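Local coordinates for protein Cyp101j2 (Sphingobium yanoikuyae, PDB 5KYO) that probably hydroxylates 1,8-cineole as a haem-dependent cytochrome P450 monooxygenase of the CYP101 family, at residues Gly56-Gln61 against Asp356-Arg361; His72-Thr77 against Ser89-Thr94; Arg313-Ser318 against Val347-Ala352. All blocks are in the same frame, centred on the assembly; numbering follows the deposited sequence.

Contact 1. Residues Gly56-Gln61 against Asp356-Arg361; sequences GLDFHQ and DPLEFR
Leu358 comes up against the first turn of helix 59-69 with its two methyls dividing the work: CD2 rests on CB of His60 at 3.7 Å, and CD1 lies 4.0 Å from CB of Gln61. CD2 is also 4.1 Å from OD2 of Asp58, whose side chain runs alongside that of Leu358 but the other way. Everything across the gap is van der Waals contact; the polar work is done inside the helix start. Asp58 is the N-cap, and with Gln61 it forms a capping box. In one direction Gln61 N donates to Asp58 OD2 (2.9 Å), reaching the carboxylate on its anti side and somewhat out of its plane. In return, Gln61 OE1 accepts from Asp58 N at 2.9 Å, with the donor in the carbonyl plane. The helix start would also be expected to stabilise the negative carboxylate of Asp58. Gln61 makes this possible with CG opposite its own nitrogen (chi1 164°), which carries the amide back toward the turn while CB stays beside Leu358. Replacing Asp58 with an alanine would probably leave Gln61 N without its capping acceptor and open a small gap beside Leu358 CD2. The His60 ring, set beside its backbone N by chi1 of -69°, leads away from Leu358 to Pro315 O, which NE2 bonds, and Phe59 CD1 sits 3.3 Å above its face. Behind Leu358, a type I turn from Asp356 to Glu359 belongs to the long run between helices 344-348 and 382-399. Pro357 O meets Arg312, and Arg361 N meets Glu309, the two charged residues of the P450 ExxR motif on helix 303-313. The contact thus lays helix 59-69 beside that loop, with helix 303-313 alongside both.

Contact 2. Residues His72-Thr77 against Ser89-Thr94; sequences HPLMWT and SDLAET
This is a small, buried van der Waals contact between strand and helix, apolar in its side chains but with one methyl against a carbonyl, in which Leu91 of helix 89-97 plugs against Pro73 and Leu74 where strand 74-77, an outer strand of the mixed sheet, begins. A single methyl does nearly all of it. Leu91 CD2 lies 3.4 Å from the carbonyl oxygen of Pro73. From CB of the same proline it is 3.9 Å away, so the methyl settles where the proline's backbone and ring meet the leucine side chain. Only this CD2 end of Leu91 touches Leu74, at 4.1 Å from both CB and CD1. The two leucine side chains stand roughly perpendicular to each other. Leu91 reaches over because CG stands opposite the backbone nitrogen (chi1 -170°), which extends the isobutyl group outward from the helix to the strand. No hydrogen bond spans the gap, and the direct contact between the two segments is by packing. One turn of the helix carries its own reinforcement: the hydroxyl of Thr94 donates to Asp90 O at 3.1 Å. That oxygen also takes the regular helical bond from Thr94 N, and the two donors reach it from opposite faces of its carbonyl plane. Strand 83-86 lies between the two segments in sequence and pairs antiparallel with strand 74-77, Met75 bonding Val85 through the backbone. Its side chains fill in round the contact, Trp84 beside Leu74 and Ala86 beside Leu91. On another side of helix 89-97, Ala92 packs on Val346 and Val347, so the helix is held between the start of the outer strand and helix 344-348.

Contact 3. Residues Arg313-Ser318 against Val347-Ala352; sequences RFPVVS and VAMDDA. With HEM (protoporphyrin IX containing Fe), chain G.
The methyl of Met349 rests against the carbonyl oxygen of Arg313, a polar atom that is buried here and finds no hydrogen-bond donor at all. CE sits 3.5 Å from Arg313 O, and the same methyl lies 4.4 Å from CD of Pro315. To get there the thioether doubles back: chi1 and chi2 both lie near -65°, and chi3 of 107° brings the methyl to Arg313, the last residue of helix 303-313. The chain leaves helical geometry at Phe314, and the helical pattern of bonding stops there. The side chain of Arg313 sets out away from residues 347-352, but its end turns back nearer to them. Its NE bonds Leu358 O, and one face of the guanidinium is covered by Phe314 CE1, 3.2 Å above the plane and displaced from its centre. Further along, the segment reaches the haem, where Val317 CG2 is 3.6 Å from the meso carbon CHB and CG1 is 3.7 Å from the methyl CMA. Beyond Met349 the chain turns at Asp350: OD1 accepts from Ala352 N at 2.9 Å in an Asx turn, while OD2 takes Ser89 N, so both carboxylate oxygens are engaged. No hydrogen bond joins the two segments. A methyl next to sulfur is slightly polarised and may therefore ease the carbonyl's isolation a little, but the join itself is van der Waals contact of the Met349 methyl with Arg313 O and, more loosely, with Pro315, two residues before the haem-contacting Val317.

How the contacts relate
From the N terminus, residues 56-61 start helix 59-69 and wait nearly 300 residues for their partner, so contact 1 closes a very long loop. Contact 2 comes next, closing a short loop that holds strand 83-86, the hairpin partner of strand 74-77. Contact 3 joins the end of helix 303-313 to residues 347-352, closing a loop of 28 residues that is mostly strand. Contacts 2 and 3 follow in series, both nested within contact 1. In space, contact 3 is the middle piece, touching each of the others, whereas contacts 1 and 2 stay about 10 Å apart at their nearest atoms. Together they tie the N-terminal helices and sheet edge to the haem-side core.

Contact 1. Residues Gly56-Gln61 against Asp356-Arg361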
loop_
_atom_site.group_PDB
_atom_site.type_symbol
_atom_site.label_atom_id
_atom_site.label_comp_id
_atom_site.label_asym_id
_atom_site.label_seq_id
_atom_site.Cartn_x
_atom_site.Cartn_y
_atom_site.Cartn_z
ATOM N N GLY A 56 -14.317 -19.815 -0.453
ATOM C CA GLY A 56 -12.898 -19.531 -0.535
ATOM C C GLY A 56 -12.443 -19.292 -1.965
ATOM O O GLY A 56 -11.922 -20.191 -2.629
ATOM N N LEU A 57 -12.672 -18.074 -2.444
ATOM C CA LEU A 57 -12.137 -17.617 -3.721
ATOM C C LEU A 57 -10.747 -17.029 -3.496
ATOM O O LEU A 57 -10.382 -16.722 -2.362
ATOM C CB LEU A 57 -13.057 -16.561 -4.350
ATOM C CG LEU A 57 -14.504 -17.000 -4.581
ATOM C CD1 LEU A 57 -15.367 -15.846 -5.094
ATOM C CD2 LEU A 57 -14.511 -18.145 -5.558
ATOM N N ASP A 58 -9.973 -16.899 -4.567
ATOM C CA ASP A 58 -8.738 -16.134 -4.515
ATOM C C ASP A 58 -9.081 -14.647 -4.509
ATOM O O ASP A 58 -10.015 -14.232 -5.177
ATOM C CB ASP A 58 -7.836 -16.487 -5.701
ATOM C CG ASP A 58 -6.768 -15.446 -5.951
ATOM O OD1 ASP A 58 -5.739 -15.461 -5.240
ATOM O OD2 ASP A 58 -6.954 -14.607 -6.858
ATOM N N PHE A 59 -8.325 -13.849 -3.755
ATOM C CA PHE A 59 -8.536 -12.398 -3.667
ATOM C C PHE A 59 -8.704 -11.739 -5.031
ATOM O O PHE A 59 -9.699 -11.063 -5.291
ATOM C CB PHE A 59 -7.354 -11.738 -2.929
ATOM C CG PHE A 59 -7.472 -10.240 -2.779
ATOM C CD1 PHE A 59 -7.046 -9.390 -3.792
ATOM C CD2 PHE A 59 -7.935 -9.688 -1.605
ATOM C CE1 PHE A 59 -7.128 -8.030 -3.654
ATOM C CE2 PHE A 59 -8.019 -8.320 -1.454
ATOM C CZ PHE A 59 -7.622 -7.489 -2.478
ATOM N N HIS A 60 -7.728 -11.921 -5.913
ATOM C CA HIS A 60 -7.777 -11.200 -7.176
ATOM C C HIS A 60 -8.840 -11.783 -8.126
ATOM O O HIS A 60 -9.458 -11.049 -8.910
ATOM C CB HIS A 60 -6.382 -11.171 -7.791
ATOM C CG HIS A 60 -5.433 -10.311 -7.014
ATOM N ND1 HIS A 60 -4.780 -10.751 -5.881
ATOM C CD2 HIS A 60 -5.110 -9.000 -7.143
ATOM C CE1 HIS A 60 -4.059 -9.765 -5.376
ATOM N NE2 HIS A 60 -4.242 -8.693 -6.126
ATOM N N GLN A 61 -9.072 -13.088 -8.021
ATOM C CA GLN A 61 -10.107 -13.757 -8.797
ATOM C C GLN A 61 -11.481 -13.186 -8.446
ATOM O O GLN A 61 -12.247 -12.829 -9.326
ATOM C CB GLN A 61 -10.064 -15.269 -8.544
ATOM C CG GLN A 61 -11.304 -16.032 -8.988
ATOM C CD GLN A 61 -11.425 -17.390 -8.304
ATOM O OE1 GLN A 61 -11.128 -17.526 -7.117
ATOM N NE2 GLN A 61 -11.862 -18.401 -9.055
ATOM N N ASP A 356 -3.824 -13.031 -19.464
ATOM C CA ASP A 356 -3.921 -14.004 -18.366
ATOM C C ASP A 356 -3.334 -13.466 -17.063
ATOM O O ASP A 356 -2.325 -13.975 -16.568
ATOM C CB ASP A 356 -3.208 -15.306 -18.742
ATOM C CG ASP A 356 -3.730 -15.906 -20.032
ATOM O OD1 ASP A 356 -4.949 -15.828 -20.275
ATOM O OD2 ASP A 356 -2.918 -16.449 -20.806
ATOM N N PRO A 357 -3.949 -12.413 -16.516
ATOM C CA PRO A 357 -3.235 -11.665 -15.473
ATOM C C PRO A 357 -3.133 -12.403 -14.137
ATOM O O PRO A 357 -2.307 -12.030 -13.309
ATOM C CB PRO A 357 -4.065 -10.390 -15.336
ATOM C CG PRO A 357 -5.434 -10.779 -15.794
ATOM C CD PRO A 357 -5.246 -11.808 -16.862
ATOM N N LEU A 358 -3.944 -13.433 -13.937
ATOM C CA LEU A 358 -3.874 -14.220 -12.715
ATOM C C LEU A 358 -2.696 -15.174 -12.742
ATOM O O LEU A 358 -2.321 -15.740 -11.716
ATOM C CB LEU A 358 -5.163 -15.017 -12.501
ATOM C CG LEU A 358 -6.365 -14.271 -11.935
ATOM C CD1 LEU A 358 -7.497 -15.252 -11.653
ATOM C CD2 LEU A 358 -6.009 -13.482 -10.669
ATOM N N GLU A 359 -2.123 -15.388 -13.919
ATOM C CA GLU A 359 -1.012 -16.319 -14.007
ATOM C C GLU A 359 0.280 -15.644 -13.570
ATOM O O GLU A 359 0.573 -14.517 -13.973
ATOM C CB GLU A 359 -0.873 -16.871 -15.424
ATOM C CG GLU A 359 0.281 -17.837 -15.572
ATOM C CD GLU A 359 0.221 -18.627 -16.859
ATOM O OE1 GLU A 359 -0.096 -18.036 -17.916
ATOM O OE2 GLU A 359 0.489 -19.844 -16.807
ATOM N N PHE A 360 1.042 -16.329 -12.727
ATOM C CA PHE A 360 2.359 -15.830 -12.360
ATOM C C PHE A 360 3.365 -16.372 -13.362
ATOM O O PHE A 360 3.616 -17.578 -13.418
ATOM C CB PHE A 360 2.727 -16.234 -10.919
ATOM C CG PHE A 360 3.936 -15.507 -10.377
ATOM C CD1 PHE A 360 5.209 -15.867 -10.787
ATOM C CD2 PHE A 360 3.793 -14.466 -9.464
ATOM C CE1 PHE A 360 6.336 -15.220 -10.308
ATOM C CE2 PHE A 360 4.933 -13.799 -8.973
ATOM C CZ PHE A 360 6.200 -14.181 -9.402
ATOM N N ARG A 361 3.922 -15.481 -14.174
ATOM C CA ARG A 361 4.890 -15.848 -15.195
ATOM C C ARG A 361 6.195 -15.066 -15.088
ATOM O O ARG A 361 6.187 -13.841 -15.065
ATOM C CB ARG A 361 4.284 -15.637 -16.585
ATOM C CG ARG A 361 3.368 -16.770 -17.029
ATOM C CD ARG A 361 2.689 -16.457 -18.353
ATOM N NE ARG A 361 3.563 -15.725 -19.266
ATOM C CZ ARG A 361 3.125 -14.932 -20.239
ATOM N NH1 ARG A 361 1.818 -14.771 -20.424
ATOM N NH2 ARG A 361 3.984 -14.296 -21.029
#

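Contact 2. Residues His72-Thr77 against Ser89-Thr94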
loop_
_atom_site.group_PDB
_atom_site.type_symbol
_atom_site.label_atom_id
_atom_site.label_comp_id
_atom_site.label_asym_id
_atom_site.label_seq_id
_atom_site.Cartn_x
_atom_site.Cartn_y
_atom_site.Cartn_z
ATOM N N HIS A 72 -21.726 -1.914 -16.197
ATOM C CA HIS A 72 -21.011 -0.722 -16.644
ATOM C C HIS A 72 -19.618 -0.643 -16.022
ATOM O O HIS A 72 -19.395 -1.176 -14.939
ATOM C CB HIS A 72 -21.797 0.543 -16.295
ATOM C CG HIS A 72 -23.176 0.576 -16.872
ATOM N ND1 HIS A 72 -23.461 1.172 -18.081
ATOM C CD2 HIS A 72 -24.349 0.085 -16.408
ATOM C CE1 HIS A 72 -24.752 1.048 -18.337
ATOM N NE2 HIS A 72 -25.314 0.391 -17.337
ATOM N N PRO A 73 -18.679 0.022 -16.715
ATOM C CA PRO A 73 -17.347 0.311 -16.173
ATOM C C PRO A 73 -17.407 1.116 -14.874
ATOM O O PRO A 73 -16.503 1.020 -14.042
ATOM C CB PRO A 73 -16.690 1.134 -17.282
ATOM C CG PRO A 73 -17.373 0.700 -18.521
ATOM C CD PRO A 73 -18.795 0.436 -18.124
ATOM N N LEU A 74 -18.459 1.910 -14.706
ATOM C CA LEU A 74 -18.609 2.707 -13.498
ATOM C C LEU A 74 -19.897 2.327 -12.803
ATOM O O LEU A 74 -20.980 2.609 -13.306
ATOM C CB LEU A 74 -18.594 4.207 -13.822
ATOM C CG LEU A 74 -18.490 5.170 -12.630
ATOM C CD1 LEU A 74 -17.056 5.266 -12.137
ATOM C CD2 LEU A 74 -19.019 6.563 -12.960
ATOM N N MET A 75 -19.782 1.680 -11.651
ATOM C CA MET A 75 -20.953 1.295 -10.866
ATOM C C MET A 75 -21.029 2.117 -9.582
ATOM O O MET A 75 -20.115 2.889 -9.273
ATOM C CB MET A 75 -20.919 -0.208 -10.533
ATOM C CG MET A 75 -20.939 -1.124 -11.749
ATOM S SD MET A 75 -22.537 -1.098 -12.619
ATOM C CE MET A 75 -23.503 -2.101 -11.504
ATOM N N TRP A 76 -22.113 1.934 -8.830
ATOM C CA TRP A 76 -22.364 2.696 -7.610
ATOM C C TRP A 76 -22.888 1.764 -6.526
ATOM O O TRP A 76 -23.742 0.914 -6.787
ATOM C CB TRP A 76 -23.365 3.826 -7.877
ATOM C CG TRP A 76 -23.630 4.733 -6.713
ATOM C CD1 TRP A 76 -23.022 5.930 -6.450
ATOM C CD2 TRP A 76 -24.589 4.534 -5.664
ATOM N NE1 TRP A 76 -23.530 6.474 -5.299
ATOM C CE2 TRP A 76 -24.493 5.639 -4.796
ATOM C CE3 TRP A 76 -25.511 3.523 -5.370
ATOM C CZ2 TRP A 76 -25.282 5.764 -3.655
ATOM C CZ3 TRP A 76 -26.294 3.646 -4.234
ATOM C CH2 TRP A 76 -26.182 4.765 -3.394
ATOM N N THR A 77 -22.359 1.915 -5.317
ATOM C CA THR A 77 -22.707 1.047 -4.191
ATOM C C THR A 77 -23.270 1.885 -3.049
ATOM O O THR A 77 -22.755 2.963 -2.754
ATOM C CB THR A 77 -21.474 0.224 -3.688
ATOM O OG1 THR A 77 -21.806 -0.509 -2.494
ATOM C CG2 THR A 77 -20.289 1.147 -3.402
ATOM N N SER A 89 -9.697 -0.885 -16.346
ATOM C CA SER A 89 -8.323 -0.405 -16.168
ATOM C C SER A 89 -8.145 1.064 -16.553
ATOM O O SER A 89 -7.740 1.891 -15.731
ATOM C CB SER A 89 -7.349 -1.265 -16.976
ATOM O OG SER A 89 -6.049 -0.692 -16.979
ATOM N N ASP A 90 -8.447 1.383 -17.807
ATOM C CA ASP A 90 -8.227 2.732 -18.319
ATOM C C ASP A 90 -8.986 3.762 -17.489
ATOM O O ASP A 90 -8.483 4.847 -17.208
ATOM C CB ASP A 90 -8.637 2.815 -19.792
ATOM C CG ASP A 90 -7.726 2.008 -20.694
ATOM O OD1 ASP A 90 -6.593 2.463 -20.957
ATOM O OD2 ASP A 90 -8.136 0.914 -21.133
ATOM N N LEU A 91 -10.195 3.397 -17.085
ATOM C CA LEU A 91 -11.028 4.241 -16.241
ATOM C C LEU A 91 -10.380 4.515 -14.878
ATOM O O LEU A 91 -10.241 5.667 -14.456
ATOM C CB LEU A 91 -12.385 3.579 -16.051
ATOM C CG LEU A 91 -13.422 4.483 -15.396
ATOM C CD1 LEU A 91 -13.661 5.723 -16.245
ATOM C CD2 LEU A 91 -14.704 3.720 -15.158
ATOM N N ALA A 92 -9.995 3.442 -14.196
ATOM C CA ALA A 92 -9.317 3.530 -12.901
ATOM C C ALA A 92 -8.101 4.456 -12.940
ATOM O O ALA A 92 -7.919 5.303 -12.057
ATOM C CB ALA A 92 -8.908 2.130 -12.442
ATOM N N GLU A 93 -7.275 4.313 -13.970
ATOM C CA GLU A 93 -6.062 5.126 -14.085
ATOM C C GLU A 93 -6.374 6.589 -14.350
ATOM O O GLU A 93 -5.611 7.477 -13.949
ATOM C CB GLU A 93 -5.143 4.594 -15.181
ATOM C CG GLU A 93 -4.502 3.247 -14.845
ATOM C CD GLU A 93 -3.400 2.860 -15.815
ATOM O OE1 GLU A 93 -3.474 3.261 -16.998
ATOM O OE2 GLU A 93 -2.452 2.165 -15.393
ATOM N N THR A 94 -7.485 6.829 -15.041
ATOM C CA THR A 94 -7.965 8.188 -15.290
ATOM C C THR A 94 -8.400 8.868 -13.994
ATOM O O THR A 94 -7.967 9.972 -13.706
ATOM C CB THR A 94 -9.146 8.201 -16.292
ATOM O OG1 THR A 94 -8.666 7.884 -17.607
ATOM C CG2 THR A 94 -9.815 9.572 -16.320
#

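Contact 3. Residues Arg313-Ser318 against Val347-Ala352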
loop_
_atom_site.group_PDB
_atom_site.type_symbol
_atom_site.label_atom_id
_atom_site.label_comp_id
_atom_site.label_asym_id
_atom_site.label_seq_id
_atom_site.Cartn_x
_atom_site.Cartn_y
_atom_site.Cartn_z
ATOM N N ARG A 313 1.329 -8.879 -10.171
ATOM C CA ARG A 313 0.300 -9.901 -9.924
ATOM C C ARG A 313 -0.572 -9.602 -8.702
ATOM O O ARG A 313 -1.756 -9.954 -8.682
ATOM C CB ARG A 313 0.976 -11.274 -9.773
ATOM C CG ARG A 313 0.079 -12.449 -9.326
ATOM C CD ARG A 313 -1.156 -12.717 -10.211
ATOM N NE ARG A 313 -1.892 -13.851 -9.672
ATOM C CZ ARG A 313 -2.744 -13.758 -8.654
ATOM N NH1 ARG A 313 -2.995 -12.579 -8.104
ATOM N NH2 ARG A 313 -3.344 -14.831 -8.188
ATOM N N PHE A 314 -0.013 -8.912 -7.705
ATOM C CA PHE A 314 -0.716 -8.717 -6.440
ATOM C C PHE A 314 -0.943 -7.257 -6.026
ATOM O O PHE A 314 -0.447 -6.824 -4.993
ATOM C CB PHE A 314 0.050 -9.435 -5.321
ATOM C CG PHE A 314 0.142 -10.917 -5.528
ATOM C CD1 PHE A 314 -0.991 -11.707 -5.381
ATOM C CD2 PHE A 314 1.327 -11.514 -5.907
ATOM C CE1 PHE A 314 -0.940 -13.079 -5.576
ATOM C CE2 PHE A 314 1.393 -12.904 -6.111
ATOM C CZ PHE A 314 0.252 -13.678 -5.948
ATOM N N PRO A 315 -1.684 -6.493 -6.839
ATOM C CA PRO A 315 -2.015 -5.125 -6.416
ATOM C C PRO A 315 -2.851 -5.178 -5.130
ATOM O O PRO A 315 -3.639 -6.108 -4.994
ATOM C CB PRO A 315 -2.816 -4.574 -7.597
ATOM C CG PRO A 315 -3.410 -5.844 -8.272
ATOM C CD PRO A 315 -2.340 -6.875 -8.105
ATOM N N VAL A 316 -2.652 -4.250 -4.186
ATOM C CA VAL A 316 -3.388 -4.327 -2.932
ATOM C C VAL A 316 -4.168 -3.050 -2.565
ATOM O O VAL A 316 -5.146 -3.107 -1.807
ATOM C CB VAL A 316 -2.430 -4.686 -1.745
ATOM C CG1 VAL A 316 -2.008 -6.150 -1.825
ATOM C CG2 VAL A 316 -1.201 -3.756 -1.698
ATOM N N VAL A 317 -3.759 -1.910 -3.107
ATOM C CA VAL A 317 -4.329 -0.620 -2.664
ATOM C C VAL A 317 -5.575 -0.186 -3.454
ATOM O O VAL A 317 -5.602 -0.275 -4.688
ATOM C CB VAL A 317 -3.291 0.506 -2.742
ATOM C CG1 VAL A 317 -3.921 1.848 -2.370
ATOM C CG2 VAL A 317 -2.108 0.201 -1.801
ATOM N N SER A 318 -6.615 0.228 -2.720
ATOM C CA SER A 318 -7.790 0.883 -3.295
ATOM C C SER A 318 -7.944 2.302 -2.740
ATOM O O SER A 318 -8.404 2.520 -1.615
ATOM C CB SER A 318 -9.063 0.067 -3.035
ATOM O OG SER A 318 -8.927 -1.235 -3.582
ATOM N N VAL A 347 -6.834 -2.520 -12.370
ATOM C CA VAL A 347 -5.934 -2.161 -13.462
ATOM C C VAL A 347 -5.211 -3.393 -14.030
ATOM O O VAL A 347 -5.473 -3.798 -15.168
ATOM C CB VAL A 347 -4.901 -1.097 -13.008
ATOM C CG1 VAL A 347 -3.852 -0.874 -14.080
ATOM C CG2 VAL A 347 -5.613 0.204 -12.684
ATOM N N ALA A 348 -4.334 -4.012 -13.244
ATOM C CA ALA A 348 -3.563 -5.154 -13.746
ATOM C C ALA A 348 -4.413 -6.406 -13.930
ATOM O O ALA A 348 -4.013 -7.318 -14.648
ATOM C CB ALA A 348 -2.381 -5.463 -12.808
ATOM N N MET A 349 -5.585 -6.463 -13.301
ATOM C CA MET A 349 -6.424 -7.659 -13.426
ATOM C C MET A 349 -7.396 -7.596 -14.592
ATOM O O MET A 349 -8.101 -8.577 -14.867
ATOM C CB MET A 349 -7.197 -7.909 -12.136
ATOM C CG MET A 349 -6.312 -8.239 -10.957
ATOM S SD MET A 349 -5.449 -9.806 -11.162
ATOM C CE MET A 349 -3.793 -9.253 -11.490
ATOM N N ASP A 350 -7.436 -6.455 -15.275
ATOM C CA ASP A 350 -8.308 -6.289 -16.444
ATOM C C ASP A 350 -7.763 -7.075 -17.641
ATOM O O ASP A 350 -6.719 -6.725 -18.200
ATOM C CB ASP A 350 -8.448 -4.802 -16.798
ATOM C CG ASP A 350 -9.602 -4.523 -17.767
ATOM O OD1 ASP A 350 -9.972 -5.419 -18.550
ATOM O OD2 ASP A 350 -10.137 -3.394 -17.749
ATOM N N ASP A 351 -8.466 -8.130 -18.042
ATOM C CA ASP A 351 -7.964 -8.983 -19.119
ATOM C C ASP A 351 -8.231 -8.385 -20.501
ATOM O O ASP A 351 -7.763 -8.902 -21.515
ATOM C CB ASP A 351 -8.560 -10.392 -19.019
ATOM C CG ASP A 351 -10.073 -10.395 -19.025
ATOM O OD1 ASP A 351 -10.679 -9.326 -19.250
ATOM O OD2 ASP A 351 -10.660 -11.476 -18.802
ATOM N N ALA A 352 -8.974 -7.284 -20.537
ATOM C CA ALA A 352 -9.190 -6.560 -21.785
ATOM C C ALA A 352 -7.986 -5.679 -22.099
ATOM O O ALA A 352 -7.952 -5.014 -23.139
ATOM C CB ALA A 352 -10.458 -5.724 -21.712
HETATM C CHA HEM G . 1.329 6.536 -2.166
HETATM C CHB HEM G . 1.052 1.726 -2.773
HETATM C CHC HEM G . 5.082 1.191 -0.060
HETATM C CHD HEM G . 4.752 5.818 1.276
HETATM C C1A HEM G . 0.920 5.312 -2.637
HETATM C C2A HEM G . -0.146 5.049 -3.597
HETATM C C3A HEM G . -0.226 3.709 -3.746
HETATM C C4A HEM G . 0.786 3.083 -2.909
HETATM C CMA HEM G . -1.206 2.961 -4.685
HETATM C CAA HEM G . -1.045 6.084 -4.333
HETATM C CBA HEM G . -2.204 6.571 -3.469
HETATM C CGA HEM G . -3.105 7.485 -4.266
HETATM O O1A HEM G . -3.692 7.030 -5.289
HETATM O O2A HEM G . -3.257 8.675 -3.883
HETATM C C1B HEM G . 2.154 1.173 -2.132
HETATM C C2B HEM G . 2.577 -0.224 -2.188
HETATM C C3B HEM G . 3.684 -0.363 -1.429
HETATM C C4B HEM G . 3.998 0.931 -0.877
HETATM C CMB HEM G . 1.871 -1.356 -2.979
HETATM C CAB HEM G . 4.557 -1.618 -1.132
HETATM C CBB HEM G . 4.422 -2.823 -1.693
HETATM C C1C HEM G . 5.364 2.407 0.510
HETATM C C2C HEM G . 6.518 2.714 1.333
HETATM C C3C HEM G . 6.415 3.996 1.713
HETATM C C4C HEM G . 5.205 4.536 1.121
HETATM C CMC HEM G . 7.605 1.676 1.685
HETATM C CAC HEM G . 7.340 4.861 2.584
HETATM C CBC HEM G . 8.554 4.509 3.014
HETATM C C1D HEM G . 3.787 6.437 0.515
HETATM C C2D HEM G . 3.360 7.819 0.657
HETATM C C3D HEM G . 2.323 8.020 -0.423
HETATM C C4D HEM G . 2.188 6.763 -1.110
HETATM C CMD HEM G . 3.813 8.942 1.631
HETATM C CAD HEM G . 1.549 9.329 -0.693
HETATM C CBD HEM G . 2.080 10.035 -1.942
HETATM C CGD HEM G . 1.280 11.309 -2.151
HETATM O O1D HEM G . 1.875 12.398 -2.350
HETATM O O2D HEM G . 0.027 11.220 -2.093
HETATM N NA HEM G . 1.463 4.088 -2.249
HETATM N NB HEM G . 3.051 1.834 -1.318
HETATM N NC HEM G . 4.592 3.539 0.390
HETATM N ND HEM G . 3.067 5.858 -0.520
HETATM FE FE HEM G . 3.138 3.863 -1.065
#